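Local coordinates for protein coenzyme A transferase (Yersinia pestis, PDB 3QLI) that binds coenzyme A and probably transfers it between carboxylic acids, with acetate a likely partner, at residues 361-364 with 365-369; 126-129 with 130-133; 422-426 with 427-431; 219-222 with 223-226. One frame throughout, in Å; residues are numbered along the deposited sequence.

Contact 1 of 4, residues 361-364 with 365-369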
loop_
_atom_site.group_PDB
_atom_site.type_symbol
_atom_site.label_atom_id
_atom_site.label_comp_id
_atom_site.label_asym_id
_atom_site.label_seq_id
_atom_site.Cartn_x
_atom_site.Cartn_y
_atom_site.Cartn_z
ATOM N N GLY A 361 6.772 3.335 8.756
ATOM C CA GLY A 361 6.190 2.599 9.868
ATOM C C GLY A 361 5.062 1.676 9.429
ATOM O O GLY A 361 4.620 1.731 8.286
ATOM N N GLY A 362 4.588 0.833 10.338
ATOM C CA GLY A 362 3.583 -0.159 10.003
ATOM C C GLY A 362 2.143 0.318 10.013
ATOM O O GLY A 362 1.224 -0.486 9.825
ATOM N N GLN A 363 1.917 1.610 10.229
ATOM C CA GLN A 363 0.537 2.100 10.288
ATOM C C GLN A 363 -0.282 1.603 9.102
ATOM O O GLN A 363 -1.339 0.997 9.283
ATOM C CB GLN A 363 0.462 3.631 10.378
ATOM C CG GLN A 363 -0.956 4.185 10.116
ATOM C CD GLN A 363 -1.142 5.645 10.548
ATOM O OE1 GLN A 363 -1.670 6.460 9.794
ATOM N NE2 GLN A 363 -0.710 5.968 11.764
ATOM N N LEU A 364 0.213 1.830 7.886
ATOM C CA LEU A 364 -0.574 1.496 6.709
ATOM C C LEU A 364 -0.807 -0.010 6.565
ATOM O O LEU A 364 -1.829 -0.426 6.033
ATOM C CB LEU A 364 0.056 2.081 5.438
ATOM C CG LEU A 364 -0.750 1.931 4.146
ATOM C CD1 LEU A 364 -2.167 2.535 4.275
ATOM C CD2 LEU A 364 0.002 2.591 3.013
ATOM N N ASP A 365 0.146 -0.829 7.009
ATOM C CA ASP A 365 -0.047 -2.280 6.994
ATOM C C ASP A 365 -1.338 -2.654 7.721
ATOM O O ASP A 365 -2.098 -3.501 7.268
ATOM C CB ASP A 365 1.106 -3.004 7.690
ATOM C CG ASP A 365 2.448 -2.719 7.042
ATOM O OD1 ASP A 365 2.475 -2.507 5.815
ATOM O OD2 ASP A 365 3.457 -2.692 7.769
ATOM N N PHE A 366 -1.562 -2.022 8.867
ATOM C CA PHE A 366 -2.722 -2.354 9.685
ATOM C C PHE A 366 -3.994 -1.650 9.204
ATOM O O PHE A 366 -5.092 -2.176 9.364
ATOM C CB PHE A 366 -2.419 -2.091 11.166
ATOM C CG PHE A 366 -1.751 -3.268 11.835
ATOM C CD1 PHE A 366 -2.519 -4.302 12.349
ATOM C CD2 PHE A 366 -0.366 -3.383 11.865
ATOM C CE1 PHE A 366 -1.926 -5.413 12.916
ATOM C CE2 PHE A 366 0.242 -4.501 12.445
ATOM C CZ PHE A 366 -0.541 -5.509 12.971
ATOM N N VAL A 367 -3.848 -0.470 8.612
ATOM C CA VAL A 367 -4.987 0.181 7.955
ATOM C C VAL A 367 -5.537 -0.761 6.875
ATOM O O VAL A 367 -6.748 -1.002 6.786
ATOM C CB VAL A 367 -4.570 1.547 7.325
ATOM C CG1 VAL A 367 -5.668 2.091 6.405
ATOM C CG2 VAL A 367 -4.226 2.561 8.411
ATOM N N ARG A 368 -4.639 -1.305 6.060
ATOM C CA ARG A 368 -5.020 -2.238 4.998
ATOM C C ARG A 368 -5.534 -3.565 5.545
ATOM O O ARG A 368 -6.547 -4.091 5.090
ATOM C CB ARG A 368 -3.815 -2.514 4.095
ATOM C CG ARG A 368 -3.326 -1.320 3.286
ATOM C CD ARG A 368 -1.925 -1.637 2.700
ATOM N NE ARG A 368 -1.543 -0.773 1.585
ATOM C CZ ARG A 368 -0.290 -0.630 1.144
ATOM N NH1 ARG A 368 0.699 -1.281 1.748
ATOM N NH2 ARG A 368 -0.015 0.165 0.105
ATOM N N GLY A 369 -4.807 -4.134 6.498
ATOM C CA GLY A 369 -5.161 -5.430 7.043
ATOM C C GLY A 369 -6.482 -5.414 7.795
ATOM O O GLY A 369 -7.294 -6.331 7.646
HETATM O O HOH W 1 2.766 0.266 6.911
#

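Contact 2 of 4, residues 126-129 with 130-133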
loop_
_atom_site.group_PDB
_atom_site.type_symbol
_atom_site.label_atom_id
_atom_site.label_comp_id
_atom_site.label_asym_id
_atom_site.label_seq_id
_atom_site.Cartn_x
_atom_site.Cartn_y
_atom_site.Cartn_z
ATOM N N SER A 126 11.967 2.584 3.211
ATOM C CA SER A 126 11.588 1.181 3.191
ATOM C C SER A 126 10.211 1.006 3.788
ATOM O O SER A 126 9.663 1.943 4.371
ATOM C CB SER A 126 12.580 0.342 4.005
ATOM O OG SER A 126 12.344 0.496 5.403
ATOM N N ASN A 127 9.663 -0.199 3.639
ATOM C CA ASN A 127 8.561 -0.653 4.479
ATOM C C ASN A 127 9.084 -1.481 5.658
ATOM O O ASN A 127 9.859 -2.431 5.475
ATOM C CB ASN A 127 7.585 -1.498 3.678
ATOM C CG ASN A 127 6.900 -0.712 2.605
ATOM O OD1 ASN A 127 6.043 0.112 2.891
ATOM N ND2 ASN A 127 7.264 -0.965 1.361
ATOM N N PHE A 128 8.654 -1.133 6.863
ATOM C CA PHE A 128 9.076 -1.883 8.042
ATOM C C PHE A 128 8.764 -3.374 7.839
ATOM O O PHE A 128 9.550 -4.229 8.233
ATOM C CB PHE A 128 8.394 -1.306 9.292
ATOM C CG PHE A 128 8.754 -2.003 10.591
ATOM C CD1 PHE A 128 10.073 -2.273 10.917
ATOM C CD2 PHE A 128 7.751 -2.343 11.503
ATOM C CE1 PHE A 128 10.402 -2.907 12.118
ATOM C CE2 PHE A 128 8.056 -2.961 12.717
ATOM C CZ PHE A 128 9.388 -3.251 13.031
ATOM N N HIS A 129 7.638 -3.687 7.197
ATOM C CA HIS A 129 7.247 -5.091 7.010
ATOM C C HIS A 129 8.212 -5.879 6.132
ATOM O O HIS A 129 8.209 -7.117 6.161
ATOM C CB HIS A 129 5.793 -5.250 6.509
ATOM C CG HIS A 129 5.588 -4.871 5.073
ATOM N ND1 HIS A 129 4.962 -3.703 4.693
ATOM C CD2 HIS A 129 5.896 -5.520 3.924
ATOM C CE1 HIS A 129 4.912 -3.636 3.373
ATOM N NE2 HIS A 129 5.474 -4.726 2.882
ATOM N N GLN A 130 9.031 -5.167 5.360
ATOM C CA GLN A 130 10.020 -5.807 4.475
ATOM C C GLN A 130 11.441 -5.740 5.037
ATOM O O GLN A 130 12.393 -6.145 4.374
ATOM C CB GLN A 130 9.990 -5.162 3.077
ATOM C CG GLN A 130 8.666 -5.356 2.380
ATOM C CD GLN A 130 8.475 -4.448 1.172
ATOM O OE1 GLN A 130 9.225 -3.487 0.958
ATOM N NE2 GLN A 130 7.462 -4.748 0.383
ATOM N N ALA A 131 11.576 -5.251 6.265
ATOM C CA ALA A 131 12.900 -5.062 6.875
ATOM C C ALA A 131 13.764 -6.319 6.937
ATOM O O ALA A 131 14.965 -6.243 6.694
ATOM C CB ALA A 131 12.789 -4.419 8.263
ATOM N N PRO A 132 13.170 -7.480 7.265
ATOM C CA PRO A 132 14.032 -8.663 7.358
ATOM C C PRO A 132 14.717 -8.942 6.026
ATOM O O PRO A 132 15.937 -9.125 5.970
ATOM C CB PRO A 132 13.045 -9.791 7.737
ATOM C CG PRO A 132 11.907 -9.061 8.448
ATOM C CD PRO A 132 11.773 -7.774 7.651
ATOM N N ARG A 133 13.946 -8.924 4.946
ATOM C CA ARG A 133 14.514 -9.210 3.638
ATOM C C ARG A 133 15.420 -8.090 3.152
ATOM O O ARG A 133 16.460 -8.332 2.545
ATOM C CB ARG A 133 13.403 -9.441 2.625
ATOM C CG ARG A 133 13.926 -9.583 1.222
ATOM C CD ARG A 133 12.795 -9.490 0.229
ATOM N NE ARG A 133 13.325 -9.460 -1.122
ATOM C CZ ARG A 133 12.556 -9.505 -2.197
ATOM N NH1 ARG A 133 11.240 -9.573 -2.043
ATOM N NH2 ARG A 133 13.102 -9.476 -3.401
HETATM O O HOH W 2 11.264 -1.927 1.527
#

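Contact 3 of 4, residues 422-426 with 427-431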
loop_
_atom_site.group_PDB
_atom_site.type_symbol
_atom_site.label_atom_id
_atom_site.label_comp_id
_atom_site.label_asym_id
_atom_site.label_seq_id
_atom_site.Cartn_x
_atom_site.Cartn_y
_atom_site.Cartn_z
ATOM N N LYS A 422 -14.902 5.230 3.457
ATOM C CA LYS A 422 -14.953 4.315 2.310
ATOM C C LYS A 422 -16.207 4.476 1.449
ATOM O O LYS A 422 -17.332 4.430 1.951
ATOM C CB LYS A 422 -14.807 2.861 2.757
ATOM C CG LYS A 422 -13.422 2.508 3.323
ATOM C CD LYS A 422 -12.389 2.402 2.203
ATOM C CE LYS A 422 -11.078 1.878 2.728
ATOM N NZ LYS A 422 -10.061 1.864 1.625
ATOM N N GLY A 423 -16.008 4.669 0.149
ATOM C CA GLY A 423 -17.119 4.767 -0.786
ATOM C C GLY A 423 -17.701 6.164 -0.943
ATOM O O GLY A 423 -18.569 6.378 -1.790
ATOM N N LEU A 424 -17.240 7.109 -0.126
ATOM C CA LEU A 424 -17.694 8.503 -0.207
ATOM C C LEU A 424 -16.987 9.277 -1.324
ATOM O O LEU A 424 -15.791 9.085 -1.559
ATOM C CB LEU A 424 -17.434 9.218 1.125
ATOM C CG LEU A 424 -18.179 8.695 2.349
ATOM C CD1 LEU A 424 -17.944 9.649 3.541
ATOM C CD2 LEU A 424 -19.663 8.564 2.039
ATOM N N SER A 425 -17.720 10.152 -2.012
ATOM C CA SER A 425 -17.102 11.048 -2.989
ATOM C C SER A 425 -16.216 12.060 -2.277
ATOM O O SER A 425 -16.270 12.193 -1.049
ATOM C CB SER A 425 -18.180 11.814 -3.759
ATOM O OG SER A 425 -18.901 12.675 -2.884
ATOM N N SER A 426 -15.424 12.795 -3.050
ATOM C CA SER A 426 -14.596 13.859 -2.501
ATOM C C SER A 426 -15.435 14.894 -1.746
ATOM O O SER A 426 -15.011 15.421 -0.719
ATOM C CB SER A 426 -13.819 14.549 -3.618
ATOM O OG SER A 426 -12.808 13.689 -4.111
ATOM N N THR A 427 -16.614 15.190 -2.276
ATOM C CA THR A 427 -17.512 16.148 -1.640
ATOM C C THR A 427 -18.056 15.606 -0.325
ATOM O O THR A 427 -18.070 16.308 0.682
ATOM C CB THR A 427 -18.699 16.512 -2.557
ATOM O OG1 THR A 427 -18.200 17.090 -3.768
ATOM C CG2 THR A 427 -19.634 17.502 -1.864
ATOM N N GLU A 428 -18.523 14.364 -0.341
ATOM C CA GLU A 428 -19.065 13.757 0.869
ATOM C C GLU A 428 -17.987 13.655 1.955
ATOM O O GLU A 428 -18.266 13.876 3.138
ATOM C CB GLU A 428 -19.671 12.380 0.563
ATOM C CG GLU A 428 -20.934 12.438 -0.325
ATOM C CD GLU A 428 -21.343 11.072 -0.883
ATOM O OE1 GLU A 428 -20.454 10.277 -1.244
ATOM O OE2 GLU A 428 -22.556 10.785 -0.961
ATOM N N ARG A 429 -16.765 13.302 1.556
ATOM C CA ARG A 429 -15.649 13.245 2.496
ATOM C C ARG A 429 -15.363 14.602 3.127
ATOM O O ARG A 429 -15.275 14.716 4.352
ATOM C CB ARG A 429 -14.372 12.750 1.818
ATOM C CG ARG A 429 -14.410 11.304 1.433
ATOM C CD ARG A 429 -13.094 10.861 0.803
ATOM N NE ARG A 429 -13.084 9.415 0.625
ATOM C CZ ARG A 429 -12.052 8.631 0.916
ATOM N NH1 ARG A 429 -10.938 9.155 1.399
ATOM N NH2 ARG A 429 -12.149 7.317 0.730
ATOM N N ALA A 430 -15.187 15.624 2.293
ATOM C CA ALA A 430 -14.857 16.950 2.812
ATOM C C ALA A 430 -15.923 17.429 3.793
ATOM O O ALA A 430 -15.605 17.908 4.878
ATOM C CB ALA A 430 -14.678 17.967 1.670
ATOM N N LEU A 431 -17.185 17.271 3.427
ATOM C CA LEU A 431 -18.273 17.746 4.287
ATOM C C LEU A 431 -18.300 17.012 5.628
ATOM O O LEU A 431 -18.492 17.626 6.678
ATOM C CB LEU A 431 -19.626 17.608 3.582
ATOM C CG LEU A 431 -19.868 18.503 2.356
ATOM C CD1 LEU A 431 -21.149 18.094 1.644
ATOM C CD2 LEU A 431 -19.923 19.988 2.738
HETATM O O HOH W 3 -10.380 5.282 1.764
HETATM O O HOH W 4 -20.663 7.920 -2.649
HETATM O O HOH W 5 -14.233 6.972 -1.125
#

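Contact 4 of 4, residues 219-222 with 223-226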
loop_
_atom_site.group_PDB
_atom_site.type_symbol
_atom_site.label_atom_id
_atom_site.label_comp_id
_atom_site.label_asym_id
_atom_site.label_seq_id
_atom_site.Cartn_x
_atom_site.Cartn_y
_atom_site.Cartn_z
ATOM N N PRO A 219 -7.342 16.352 27.718
ATOM C CA PRO A 219 -8.787 16.184 27.891
ATOM C C PRO A 219 -9.451 15.470 26.701
ATOM O O PRO A 219 -10.330 14.630 26.914
ATOM C CB PRO A 219 -9.293 17.627 28.022
ATOM C CG PRO A 219 -8.101 18.400 28.523
ATOM C CD PRO A 219 -6.915 17.757 27.860
ATOM N N GLU A 220 -9.051 15.803 25.477
ATOM C CA GLU A 220 -9.705 15.248 24.280
ATOM C C GLU A 220 -9.712 13.725 24.249
ATOM O O GLU A 220 -10.556 13.124 23.592
ATOM C CB GLU A 220 -9.070 15.774 22.997
ATOM C CG GLU A 220 -9.202 17.273 22.817
ATOM C CD GLU A 220 -8.005 18.036 23.372
ATOM O OE1 GLU A 220 -7.589 17.759 24.518
ATOM O OE2 GLU A 220 -7.481 18.913 22.651
ATOM N N TYR A 221 -8.771 13.106 24.952
ATOM C CA TYR A 221 -8.632 11.652 24.932
ATOM C C TYR A 221 -9.802 10.958 25.599
ATOM O O TYR A 221 -10.074 9.797 25.320
ATOM C CB TYR A 221 -7.335 11.207 25.624
ATOM C CG TYR A 221 -6.057 11.485 24.843
ATOM C CD1 TYR A 221 -6.099 11.939 23.531
ATOM C CD2 TYR A 221 -4.811 11.286 25.425
ATOM C CE1 TYR A 221 -4.928 12.201 22.818
ATOM C CE2 TYR A 221 -3.634 11.544 24.727
ATOM C CZ TYR A 221 -3.698 11.997 23.427
ATOM O OH TYR A 221 -2.529 12.247 22.737
ATOM N N THR A 222 -10.478 11.648 26.509
ATOM C CA THR A 222 -11.623 11.035 27.165
ATOM C C THR A 222 -12.691 10.728 26.131
ATOM O O THR A 222 -13.149 9.594 26.027
ATOM C CB THR A 222 -12.191 11.899 28.299
ATOM O OG1 THR A 222 -11.202 12.023 29.327
ATOM C CG2 THR A 222 -13.443 11.251 28.885
ATOM N N SER A 223 -13.077 11.736 25.354
ATOM C CA SER A 223 -14.109 11.530 24.340
ATOM C C SER A 223 -13.614 10.571 23.265
ATOM O O SER A 223 -14.335 9.689 22.821
ATOM C CB SER A 223 -14.488 12.850 23.676
ATOM O OG SER A 223 -15.209 12.595 22.478
ATOM N N ILE A 224 -12.378 10.774 22.826
ATOM C CA ILE A 224 -11.807 9.904 21.808
ATOM C C ILE A 224 -11.778 8.435 22.247
ATOM O O ILE A 224 -12.143 7.552 21.481
ATOM C CB ILE A 224 -10.419 10.388 21.387
ATOM C CG1 ILE A 224 -10.548 11.759 20.704
ATOM C CG2 ILE A 224 -9.746 9.333 20.467
ATOM C CD1 ILE A 224 -9.204 12.406 20.318
ATOM N N SER A 225 -11.349 8.159 23.476
ATOM C CA SER A 225 -11.265 6.767 23.906
ATOM C C SER A 225 -12.641 6.107 23.932
ATOM O O SER A 225 -12.759 4.913 23.680
ATOM C CB SER A 225 -10.563 6.634 25.266
ATOM O OG SER A 225 -11.306 7.301 26.273
ATOM N N HIS A 226 -13.690 6.873 24.230
ATOM C CA HIS A 226 -15.038 6.301 24.217
ATOM C C HIS A 226 -15.606 6.081 22.819
ATOM O O HIS A 226 -16.288 5.086 22.576
ATOM C CB HIS A 226 -15.996 7.102 25.099
ATOM C CG HIS A 226 -15.762 6.872 26.557
ATOM N ND1 HIS A 226 -14.914 7.660 27.309
ATOM C CD2 HIS A 226 -16.204 5.898 27.389
ATOM C CE1 HIS A 226 -14.878 7.207 28.551
ATOM N NE2 HIS A 226 -15.651 6.137 28.625
HETATM O O HOH W 6 -13.063 14.687 25.930
#

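Contact 1 of 4, residues 361-364 with 365-369
Leu364 and Arg368, one turn apart on helix 363-372, make the main side-chain contact. Methyl CD2 of Leu364 sits over the centre of one face of the Arg368 guanidinium, 3.7 Å from its CZ. With chi1 of Leu364 at -174°, CG swings opposite the backbone N and brings the branch to the extended arginine. The other methyl, CD1 of Leu364, lies 4.0 Å from Val367 CB. Gln363 CG meets Val367 CG2 in the same loose, apolar way.

The backbone bonds belong to the first turns of the helix. Arg368 N donates to Leu364 O at 2.9 Å, and Val367 N to Gln363 O at 3.0 Å. Phe366 N divides itself between Gly362 O and Gln363 O, both weakly. Gly362 O also lies at the edge of the Phe366 ring. A water donates a hydrogen bond to Gly361 O at 2.7 Å and accepts one from Asp365 N at 2.8 Å.

The Asp365 carboxylate turns back over Gly362 (chi1 -59°), with OD2 3.4 Å from Gly362 CA. OD2 accepts from Asn321, and OD1 accepts weakly from His129. The Gln363 amide is held by Thr404 at OE1 and by Ala337 O at NE2.

Gln363 contacts one CoA position, and Gly362 adjoins Glu264, which is linked covalently to CoA at another; neither is occupied here. Arg368 comes close to Arg368 of the second subunit, two like charges. The chemistry implies a helix start pinned at its polar groups beside the CoA sites, with one leucine methyl over the arginine face at the subunit interface.

Contact 2 of 4, residues 126-129 with 130-133
A 3-10 turn leads from Asn127 through Gln130 into helix 131-139, with Gln130 at the N-cap position. Gln130 N donates to Asn127 O at 2.9 Å, and Ala131 N to Phe128 O at 3.0 Å. These two bonds close the turn.

The side chains of Asn127 and Gln130 run side by side, their amide planes 88° apart. Asn127 ND2 donates weakly but straight to Gln130 OE1, at 3.2 Å. The stronger partner of Asn127 ND2 is Asp408 of the second subunit. Water 2 donates to Gln130 OE1 at 2.6 Å and accepts from Asn127 N.

The His129 ring packs alongside Gln130. Its chi1 of 73° places the ring between backbone N and carbonyl carbon, where CD2 presses to 3.2 Å from Gln130 CG. Ring and amide are steeply inclined to each other. Asn127 CB covers one face of the ring, 3.4 Å above its plane. His129 ND1 is weakly hydrogen-bonded to Asp365. The Phe128 ring passes Ala131 CB, meets Phe75 and touches Glu264.

Gln130 OE1 also accepts from Lys422 of the second subunit. Three donors, one of them weak, thus grip one oxygen, which should fix the rotation of the Gln130 amide and ties the helix start to the dimer interface.

Contact 3 of 4, residues 422-426 with 427-431
The Arg429 guanidinium has Leu424 O at its edge, near its plane, where NE donates weakly at 3.5 Å. Water 3 lies at another part of the edge, in plane, and accepts from Arg429 NH2 at 2.9 Å. Water 5 is a further acceptor of NH2. NH1 donates to the backbone oxygens of Arg406 and Thr344. The planar group is thus bound all round its rim. Further back along the arginine chain, CG lies 3.7 Å from Leu424 CB.

The Glu428 carboxylate and Ser425 form a capping box. Ser425 N donates at 2.8 Å, nearly straight (170°), on the anti lone pair of Glu428 OE1. In return, Glu428 N donates to Ser425 OG at 3.1 Å. The serine torsion, chi1 65°, sets OG over the helix end for this bond. Water 4 donates to both Glu428 OE1 and Gly423 O. Glu428 OE2 makes a salt bridge to Arg71 of the second subunit.

The box starts helix 426-434, just after strand 417-420 at the rim of the mixed sheet. Lys422 NZ donates to Ile407 O, and Lys422 makes a cation-pi contact with Tyr371 of helix 363-372. Ser426 and Thr427 face the second subunit, at Lys119 and Asn122.

Contact 4 of 4, residues 219-222 with 223-226
His226 reaches back to Thr222 because its chi1 of -74° sets CG beside the backbone N, and its ring then stands alongside the threonine side chain. ND1 of His226 donates to Thr222 O at 2.9 Å, with an N-H...O angle of 164°. The oxygen lies almost in the ring plane. His226 N adds a second, weak bond to the same oxygen. Ring and backbone N-H thus grip one carbonyl, which holds the ring in its rotation and places a proton on ND1.

Ser225 has chi1 63°, which tucks OG back against the preceding turn. OG lies 2.9 Å from Tyr221 O and 3.0 Å from Thr222 O. Ser225 N donates to Tyr221 O at 2.8 Å. Ile224 N bonds Glu220 O one residue earlier, at 3.1 Å. Water 6 bridges Pro219 O and Ser223 N in the first turn.

The apolar part is small. CD1 of Ile224 comes to the edge of the Tyr221 ring, 4.5 Å from its CD1.

All this lies on the first turns of helix 220-230. Tyr221 and Ile224 pack on helix 244-252, Tyr221 against Ala244, which binds CoA, and Ile224 against Leu245. On another side, Ser223 OG donates to Glu415 O, between strands 411-414 and 417-420 of the mixed sheet.

Along the chain the order is contact 2, contact 4, contact 1, contact 3, and each lies at the start of a helix. Contacts 1 and 2 touch although they belong to the C-terminal and N-terminal family domains; their centres are about 13 Å apart. Both lie beside Glu264, so the covalent CoA site lies where the two halves of the chain meet. Contact 3 shares the C-terminal domain with contact 1, its centre about 22 Å away. Contact 4 stands about 23 Å from contact 1, centre to centre, near Ala244, which with Gln363 of contact 1 contacts the same CoA. Contacts 1, 2 and 3 reach the second subunit; contact 3 lies away from the CoA sites.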